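Local coordinates for protein periplasmic beta-glucosidase (Pseudomonas aeruginosa, PDB 6R5T) that probably hydrolyses terminal, non-reducing beta-D-glucosyl residues in the periplasm, releasing beta-D-glucose, at residues 35-43 against 59-67; 51-59 against 114-122. The protein carries 1 engineered substitution. One frame throughout, in Å; residues are numbered along the deposited sequence.

Interaction 1: residues 35-43 against 59-67; sequences EALMADIRA and RAMQDQVRH
Ile41 is the chief apolar contact of helix 35-42 with helix 59-65, and its two branches serve different partners. With CG1 beside the backbone N and CG2 beside the carbonyl carbon (chi1 -63°), CG2 rests on Gln64 CB at 3.5 Å and also meets Val65 CG2 at 3.8 Å. The longer branch runs on to put CD1 3.7 Å from Met61 SD, where the two side chains cross at about a right angle. Met38, bent twice along its chain, brings CE over the aliphatic part of Gln64, 3.5 Å from CG. The same methyl is modelled too near the Met61 sulfur for that approach to be trusted in detail.

Polar contact centres on the Gln64 amide, both ends of which are engaged. Arg42 NH1 donates to Gln64 OE1 over 3.0 Å; the oxygen lies in the guanidinium plane, yet the nitrogen stands above the amide carbonyl plane, the two groups being turned 88° apart. Gln64 NE2 reaches back one turn to Ala60 O at 3.1 Å, which fixes the amide's rotation and presents OE1 to the arginine. The positive charge would be expected to polarise the amide and strengthen this second bond. Beyond it, the Arg42 methylene chain lies beside His67, CD approaching the ring atom CD2 at 3.8 Å.

The short helical axes come within 8.4 Å at 39°, an acute, roughly parallel packing of successive helices of the (beta/alpha)8 barrel. Leu37 and Met61 extend the apolar contact inward to Ile49 of strand 48-50, the barrel strand that lies between the two helices in the chain.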
loop_
_atom_site.group_PDB
_atom_site.type_symbol
_atom_site.label_atom_id
_atom_site.label_comp_id
_atom_site.label_asym_id
_atom_site.label_seq_id
_atom_site.Cartn_x
_atom_site.Cartn_y
_atom_site.Cartn_z
ATOM N N GLU A 35 25.041 34.976 -16.072
ATOM C CA GLU A 35 26.385 35.618 -16.170
ATOM C C GLU A 35 27.289 34.992 -15.097
ATOM O O GLU A 35 28.460 34.766 -15.391
ATOM C CB GLU A 35 26.376 37.142 -16.001
ATOM C CG GLU A 35 25.456 37.944 -16.922
ATOM C CD GLU A 35 25.104 37.399 -18.301
ATOM O OE1 GLU A 35 26.035 37.020 -19.050
ATOM O OE2 GLU A 35 23.880 37.368 -18.635
ATOM N N ALA A 36 26.779 34.749 -13.890
ATOM C CA ALA A 36 27.549 34.123 -12.785
ATOM C C ALA A 36 27.959 32.717 -13.219
ATOM O O ALA A 36 29.108 32.318 -13.001
ATOM C CB ALA A 36 26.748 34.084 -11.500
ATOM N N LEU A 37 27.069 31.995 -13.881
ATOM C CA LEU A 37 27.386 30.636 -14.344
ATOM C C LEU A 37 28.503 30.687 -15.399
ATOM O O LEU A 37 29.453 29.883 -15.345
ATOM C CB LEU A 37 26.100 30.018 -14.886
ATOM C CG LEU A 37 26.107 28.507 -14.992
ATOM C CD1 LEU A 37 24.676 27.954 -15.086
ATOM C CD2 LEU A 37 26.928 28.088 -16.186
ATOM N N MET A 38 28.418 31.608 -16.339
ATOM C CA MET A 38 29.448 31.762 -17.385
ATOM C C MET A 38 30.801 32.064 -16.725
ATOM O O MET A 38 31.806 31.480 -17.145
ATOM C CB MET A 38 29.110 32.929 -18.315
ATOM C CG MET A 38 27.715 32.951 -18.837
ATOM S SD MET A 38 27.681 32.389 -20.517
ATOM C CE MET A 38 28.049 30.697 -20.115
ATOM N N ALA A 39 30.847 32.891 -15.695
ATOM C CA ALA A 39 32.116 33.226 -14.998
ATOM C C ALA A 39 32.637 31.963 -14.318
ATOM O O ALA A 39 33.835 31.705 -14.350
ATOM C CB ALA A 39 31.914 34.328 -13.994
ATOM N N ASP A 40 31.737 31.155 -13.764
ATOM C CA ASP A 40 32.165 29.911 -13.088
ATOM C C ASP A 40 32.712 28.937 -14.112
ATOM O O ASP A 40 33.691 28.234 -13.793
ATOM C CB ASP A 40 31.040 29.292 -12.258
ATOM C CG ASP A 40 30.853 29.929 -10.895
ATOM O OD1 ASP A 40 31.599 30.873 -10.557
ATOM O OD2 ASP A 40 29.941 29.479 -10.173
ATOM N N ILE A 41 32.130 28.843 -15.298
ATOM C CA ILE A 41 32.675 27.952 -16.355
ATOM C C ILE A 41 34.097 28.421 -16.706
ATOM O O ILE A 41 34.994 27.573 -16.802
ATOM C CB ILE A 41 31.779 27.912 -17.588
ATOM C CG1 ILE A 41 30.392 27.335 -17.263
ATOM C CG2 ILE A 41 32.491 27.193 -18.717
ATOM C CD1 ILE A 41 29.378 27.636 -18.356
ATOM N N ARG A 42 34.299 29.729 -16.847
ATOM C CA ARG A 42 35.626 30.262 -17.251
ATOM C C ARG A 42 36.638 29.902 -16.169
ATOM O O ARG A 42 37.805 29.751 -16.510
ATOM C CB ARG A 42 35.561 31.776 -17.470
ATOM C CG ARG A 42 34.763 32.215 -18.697
ATOM C CD ARG A 42 34.959 33.715 -19.019
ATOM N NE ARG A 42 34.381 34.607 -18.023
ATOM C CZ ARG A 42 33.126 35.074 -18.057
ATOM N NH1 ARG A 42 32.289 34.709 -19.011
ATOM N NH2 ARG A 42 32.691 35.871 -17.101
ATOM N N ALA A 43 36.213 29.787 -14.906
ATOM C CA ALA A 43 37.061 29.510 -13.730
ATOM C C ALA A 43 37.304 28.005 -13.538
ATOM O O ALA A 43 37.985 27.650 -12.597
ATOM C CB ALA A 43 36.399 30.119 -12.529
ATOM N N ARG A 59 26.566 26.229 -27.491
ATOM C CA ARG A 59 27.880 26.703 -28.011
ATOM C C ARG A 59 28.412 27.802 -27.091
ATOM O O ARG A 59 29.657 27.835 -26.837
ATOM C CB ARG A 59 27.701 27.253 -29.435
ATOM C CG ARG A 59 27.675 26.250 -30.561
ATOM C CD ARG A 59 27.860 26.968 -31.905
ATOM N NE ARG A 59 29.292 27.241 -32.043
ATOM C CZ ARG A 59 30.186 26.435 -32.589
ATOM N NH1 ARG A 59 29.840 25.313 -33.192
ATOM N NH2 ARG A 59 31.446 26.807 -32.601
ATOM N N ALA A 60 27.580 28.762 -26.671
ATOM C CA ALA A 60 27.994 29.915 -25.834
ATOM C C ALA A 60 28.598 29.418 -24.510
ATOM O O ALA A 60 29.645 29.936 -24.055
ATOM C CB ALA A 60 26.825 30.842 -25.607
ATOM N N MET A 61 28.020 28.371 -23.923
ATOM C CA MET A 61 28.616 27.787 -22.701
ATOM C C MET A 61 29.947 27.109 -23.011
ATOM O O MET A 61 30.930 27.283 -22.228
ATOM C CB MET A 61 27.705 26.718 -22.133
ATOM C CG MET A 61 26.332 27.214 -21.956
ATOM S SD MET A 61 26.340 28.120 -20.490
ATOM C CE MET A 61 24.726 27.569 -19.931
ATOM N N GLN A 62 29.980 26.274 -24.041
ATOM C CA GLN A 62 31.218 25.522 -24.395
ATOM C C GLN A 62 32.335 26.538 -24.723
ATOM O O GLN A 62 33.525 26.275 -24.409
ATOM C CB GLN A 62 30.921 24.582 -25.548
ATOM C CG GLN A 62 31.845 23.392 -25.669
ATOM C CD GLN A 62 31.743 22.388 -24.524
ATOM O OE1 GLN A 62 32.319 22.623 -23.485
ATOM N NE2 GLN A 62 31.088 21.241 -24.729
ATOM N N ASP A 63 31.958 27.684 -25.296
ATOM C CA ASP A 63 32.936 28.745 -25.624
ATOM C C ASP A 63 33.631 29.251 -24.360
ATOM O O ASP A 63 34.788 29.671 -24.474
ATOM C CB ASP A 63 32.304 29.907 -26.372
ATOM C CG ASP A 63 31.954 29.626 -27.822
ATOM O OD1 ASP A 63 32.396 28.622 -28.419
ATOM O OD2 ASP A 63 31.201 30.415 -28.350
ATOM N N GLN A 64 32.960 29.274 -23.215
ATOM C CA GLN A 64 33.525 29.825 -21.968
ATOM C C GLN A 64 34.652 28.926 -21.481
ATOM O O GLN A 64 35.519 29.415 -20.736
ATOM C CB GLN A 64 32.473 29.998 -20.888
ATOM C CG GLN A 64 31.311 30.865 -21.338
ATOM C CD GLN A 64 31.798 32.136 -21.986
ATOM O OE1 GLN A 64 32.524 32.907 -21.352
ATOM N NE2 GLN A 64 31.448 32.329 -23.257
ATOM N N VAL A 65 34.620 27.639 -21.827
ATOM C CA VAL A 65 35.649 26.660 -21.376
ATOM C C VAL A 65 37.040 27.082 -21.860
ATOM O O VAL A 65 38.004 26.823 -21.141
ATOM C CB VAL A 65 35.277 25.257 -21.872
ATOM C CG1 VAL A 65 36.407 24.291 -21.757
ATOM C CG2 VAL A 65 34.058 24.749 -21.123
ATOM N N ARG A 66 37.114 27.652 -23.056
ATOM C CA ARG A 66 38.404 28.082 -23.663
ATOM C C ARG A 66 39.127 29.029 -22.703
ATOM O O ARG A 66 40.359 29.220 -22.884
ATOM C CB ARG A 66 38.173 28.795 -24.997
ATOM C CG ARG A 66 37.506 27.969 -26.094
ATOM C CD ARG A 66 37.978 28.392 -27.491
ATOM N NE ARG A 66 37.019 28.823 -28.513
ATOM C CZ ARG A 66 36.549 30.068 -28.649
ATOM N NH1 ARG A 66 36.865 31.004 -27.765
ATOM N NH2 ARG A 66 35.727 30.360 -29.647
ATOM N N HIS A 67 38.440 29.677 -21.750
ATOM C CA HIS A 67 39.064 30.674 -20.844
ATOM C C HIS A 67 39.590 30.032 -19.559
ATOM O O HIS A 67 40.232 30.721 -18.781
ATOM C CB HIS A 67 38.114 31.824 -20.501
ATOM C CG HIS A 67 37.702 32.613 -21.687
ATOM N ND1 HIS A 67 38.578 33.449 -22.380
ATOM C CD2 HIS A 67 36.516 32.681 -22.332
ATOM C CE1 HIS A 67 37.929 34.007 -23.383
ATOM N NE2 HIS A 67 36.661 33.559 -23.374
#

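Interaction 2: residues 51-59 against 114-122; sequences NTVTRPDIR and ASADGLDMS. With GAL (beta-D-galactopyranose), chain C.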
loop_
_atom_site.group_PDB
_atom_site.type_symbol
_atom_site.label_atom_id
_atom_site.label_comp_id
_atom_site.label_asym_id
_atom_site.label_seq_id
_atom_site.Cartn_x
_atom_site.Cartn_y
_atom_site.Cartn_z
ATOM N N ASN A 51 19.355 21.593 -18.837
ATOM C CA ASN A 51 18.221 22.479 -19.212
ATOM C C ASN A 51 18.653 23.623 -20.133
ATOM O O ASN A 51 17.806 24.491 -20.362
ATOM C CB ASN A 51 17.508 23.010 -17.970
ATOM C CG ASN A 51 16.578 22.007 -17.308
ATOM O OD1 ASN A 51 16.344 20.934 -17.844
ATOM N ND2 ASN A 51 16.114 22.331 -16.112
ATOM N N THR A 52 19.853 23.591 -20.729
ATOM C CA THR A 52 20.218 24.495 -21.858
ATOM C C THR A 52 20.189 23.650 -23.126
ATOM O O THR A 52 20.910 22.656 -23.170
ATOM C CB THR A 52 21.594 25.142 -21.610
ATOM O OG1 THR A 52 21.437 26.013 -20.496
ATOM C CG2 THR A 52 22.135 25.845 -22.819
ATOM N N VAL A 53 19.351 23.981 -24.119
ATOM C CA VAL A 53 18.925 22.941 -25.098
ATOM C C VAL A 53 18.938 23.398 -26.561
ATOM O O VAL A 53 18.296 22.731 -27.380
ATOM C CB VAL A 53 17.513 22.430 -24.745
ATOM C CG1 VAL A 53 17.517 21.865 -23.321
ATOM C CG2 VAL A 53 16.481 23.514 -24.907
ATOM N N THR A 54 19.575 24.513 -26.872
ATOM C CA THR A 54 19.672 24.947 -28.287
ATOM C C THR A 54 21.138 25.115 -28.660
ATOM O O THR A 54 21.946 25.425 -27.789
ATOM C CB THR A 54 18.893 26.224 -28.583
ATOM O OG1 THR A 54 19.617 27.316 -28.026
ATOM C CG2 THR A 54 17.489 26.196 -28.015
ATOM N N ARG A 55 21.424 24.914 -29.922
ATOM C CA ARG A 55 22.826 24.965 -30.411
ATOM C C ARG A 55 23.483 26.292 -30.021
ATOM O O ARG A 55 24.581 26.289 -29.459
ATOM C CB ARG A 55 22.928 24.738 -31.914
ATOM C CG ARG A 55 24.335 25.066 -32.402
ATOM C CD ARG A 55 24.370 25.066 -33.895
ATOM N NE ARG A 55 24.352 23.723 -34.426
ATOM C CZ ARG A 55 24.693 23.403 -35.674
ATOM N NH1 ARG A 55 25.111 24.334 -36.534
ATOM N NH2 ARG A 55 24.683 22.142 -36.033
ATOM N N PRO A 56 22.892 27.474 -30.306
ATOM C CA PRO A 56 23.565 28.719 -29.933
ATOM C C PRO A 56 23.842 28.858 -28.433
ATOM O O PRO A 56 24.870 29.401 -28.037
ATOM C CB PRO A 56 22.682 29.860 -30.459
ATOM C CG PRO A 56 21.490 29.197 -31.132
ATOM C CD PRO A 56 21.697 27.690 -31.147
ATOM N N ASP A 57 22.915 28.417 -27.601
ATOM C CA ASP A 57 23.038 28.558 -26.127
ATOM C C ASP A 57 24.084 27.582 -25.593
ATOM O O ASP A 57 24.903 28.000 -24.732
ATOM C CB ASP A 57 21.717 28.264 -25.443
ATOM C CG ASP A 57 20.647 29.293 -25.699
ATOM O OD1 ASP A 57 21.022 30.451 -25.949
ATOM O OD2 ASP A 57 19.456 28.902 -25.598
ATOM N N ILE A 58 24.086 26.379 -26.134
ATOM C CA ILE A 58 25.094 25.361 -25.730
ATOM C C ILE A 58 26.481 25.784 -26.241
ATOM O O ILE A 58 27.474 25.665 -25.480
ATOM C CB ILE A 58 24.694 23.958 -26.203
ATOM C CG1 ILE A 58 23.422 23.496 -25.470
ATOM C CG2 ILE A 58 25.856 22.999 -25.983
ATOM C CD1 ILE A 58 22.885 22.151 -25.953
ATOM N N ARG A 59 26.566 26.229 -27.491
ATOM C CA ARG A 59 27.880 26.703 -28.011
ATOM C C ARG A 59 28.412 27.802 -27.091
ATOM O O ARG A 59 29.657 27.835 -26.837
ATOM C CB ARG A 59 27.701 27.253 -29.435
ATOM C CG ARG A 59 27.675 26.250 -30.561
ATOM C CD ARG A 59 27.860 26.968 -31.905
ATOM N NE ARG A 59 29.292 27.241 -32.043
ATOM C CZ ARG A 59 30.186 26.435 -32.589
ATOM N NH1 ARG A 59 29.840 25.313 -33.192
ATOM N NH2 ARG A 59 31.446 26.807 -32.601
ATOM N N ALA A 114 17.913 15.554 -30.118
ATOM C CA ALA A 114 18.540 16.217 -28.967
ATOM C C ALA A 114 20.016 16.537 -29.300
ATOM O O ALA A 114 20.447 17.675 -29.053
ATOM C CB ALA A 114 18.386 15.337 -27.739
ATOM N N SER A 115 20.706 15.566 -29.883
ATOM C CA SER A 115 22.135 15.728 -30.293
ATOM C C SER A 115 22.188 16.767 -31.427
ATOM O O SER A 115 23.156 17.579 -31.452
ATOM C CB SER A 115 22.745 14.399 -30.659
ATOM O OG SER A 115 22.096 13.805 -31.804
ATOM N N ALA A 116 21.151 16.852 -32.263
ATOM C CA ALA A 116 21.092 17.873 -33.348
ATOM C C ALA A 116 21.051 19.269 -32.752
ATOM O O ALA A 116 21.484 20.235 -33.430
ATOM C CB ALA A 116 19.891 17.660 -34.262
ATOM N N ASP A 117 20.575 19.416 -31.515
ATOM C CA ASP A 117 20.526 20.705 -30.803
ATOM C C ASP A 117 21.742 20.873 -29.880
ATOM O O ASP A 117 21.789 21.920 -29.228
ATOM C CB ASP A 117 19.223 20.863 -30.020
ATOM C CG ASP A 117 18.004 21.054 -30.920
ATOM O OD1 ASP A 117 18.184 21.475 -32.120
ATOM O OD2 ASP A 117 16.871 20.854 -30.433
ATOM N N GLY A 118 22.667 19.896 -29.849
ATOM C CA GLY A 118 23.903 20.036 -29.062
ATOM C C GLY A 118 23.884 19.305 -27.739
ATOM O O GLY A 118 24.908 19.311 -27.024
ATOM N N LEU A 119 22.779 18.640 -27.395
ATOM C CA LEU A 119 22.786 17.843 -26.143
ATOM C C LEU A 119 23.606 16.561 -26.237
ATOM O O LEU A 119 23.594 15.867 -27.253
ATOM C CB LEU A 119 21.328 17.513 -25.786
ATOM C CG LEU A 119 20.545 18.744 -25.348
ATOM C CD1 LEU A 119 19.041 18.482 -25.491
ATOM C CD2 LEU A 119 20.925 19.205 -23.934
ATOM N N ASP A 120 24.253 16.179 -25.123
ATOM C CA ASP A 120 25.095 14.984 -25.025
ATOM C C ASP A 120 24.424 13.876 -24.212
ATOM O O ASP A 120 24.913 12.760 -24.254
ATOM C CB ASP A 120 26.392 15.281 -24.281
ATOM C CG ASP A 120 27.190 16.446 -24.825
ATOM O OD1 ASP A 120 27.583 16.347 -26.023
ATOM O OD2 ASP A 120 27.296 17.477 -24.131
ATOM N N MET A 121 23.410 14.207 -23.408
ATOM C CA MET A 121 22.906 13.259 -22.385
ATOM C C MET A 121 21.413 13.505 -22.141
ATOM O O MET A 121 20.965 14.649 -22.100
ATOM C CB MET A 121 23.677 13.404 -21.082
ATOM C CG MET A 121 23.107 12.514 -19.969
ATOM S SD MET A 121 23.910 12.805 -18.360
ATOM C CE MET A 121 25.487 12.055 -18.671
ATOM N N SER A 122 20.681 12.416 -21.988
ATOM C CA SER A 122 19.308 12.490 -21.460
ATOM C C SER A 122 19.235 11.804 -20.103
ATOM O O SER A 122 19.769 10.709 -19.937
ATOM C CB SER A 122 18.310 11.884 -22.404
ATOM O OG SER A 122 16.988 12.044 -21.843
HETATM C C1 GAL C . 14.173 18.838 -11.834
HETATM C C2 GAL C . 14.370 19.237 -13.310
HETATM C C3 GAL C . 13.798 20.646 -13.497
HETATM C C4 GAL C . 12.307 20.622 -13.082
HETATM C C5 GAL C . 12.209 20.093 -11.637
HETATM C C6 GAL C . 10.760 19.910 -11.203
HETATM O O2 GAL C . 15.753 19.201 -13.623
HETATM O O3 GAL C . 13.912 20.982 -14.895
HETATM O O4 GAL C . 11.675 19.710 -14.011
HETATM O O5 GAL C . 12.801 18.753 -11.502
HETATM O O6 GAL C . 10.734 19.345 -9.868
HETATM O O HOH W 1 15.892 22.559 -28.497
HETATM O O HOH W 2 19.361 24.118 -31.802
HETATM O O HOH W 3 23.834 21.369 -32.957
#
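Ile58 drives its CD1 methyl against the backbone of the turn at Asp117-Leu119, 3.5 Å from Gly118 C and equally near Asp117 O. CG1 is set anti to the carbonyl carbon (chi1 -66°), which carries the methyl to the turn and the flank of Leu119. Leu119 CD2 packs on Thr52 O at 3.5 Å, and Val53 O lies 3.4 Å from Asp117 CB. Gly118, with phi 101°, closes helix 100-116 in a Schellman motif, Leu119 N bonded back to Ala114 O and Gly118 N to Ser115 O; Ala114 O also accepts from Asp117 N, from the opposite face. This helix end and the start of helix 55-65, with Thr54 at its N-cap, meet beside strand 75-78, which separates strands 48-50 and 121-122 in the TIM barrel and is touched by Val53 and Ile58.

On the other side water takes the place of direct contact. Arg55 N lies 3.1 Å from Asp117 O but is badly aligned for a hydrogen bond, and donates instead to a water bound to Asp117 OD1. A second water links Val53 O with Asp117 OD2, a third Arg55 NE with Ala116 O. Salt bridges to Arg349 and Arg85 and a hydrogen bond to His84 also hold the buried Asp117 carboxylate. Earlier in the loop, Asn51 ND2 donates to O3 of the bound galactose at 2.9 Å, a sugar also hydrogen-bonded to Glu486.

Overall arrangement
Both contacts belong to the family 3 N-terminal barrel domain and share helix 55-65, with Arg59 common to their segments. Along the chain the segments alternate: 35-43, 51-59, 59-67 and 114-122. Their centres are 15 Å apart, interaction 1 lying farther from the chain's centre than interaction 2. Met61 CE packs 3.7 Å from Thr52 OG1, so the two touch directly. Interaction 2 holds the start of helix 55-65, just after the carboxyl end of strand 48-50, where TIM barrels bind their substrates; interaction 1 fastens the rest of that helix to the preceding helix 34-42. Loop 51-54 therefore leads from the sugar-binding end of strand 48-50 to the barrel's outer layer.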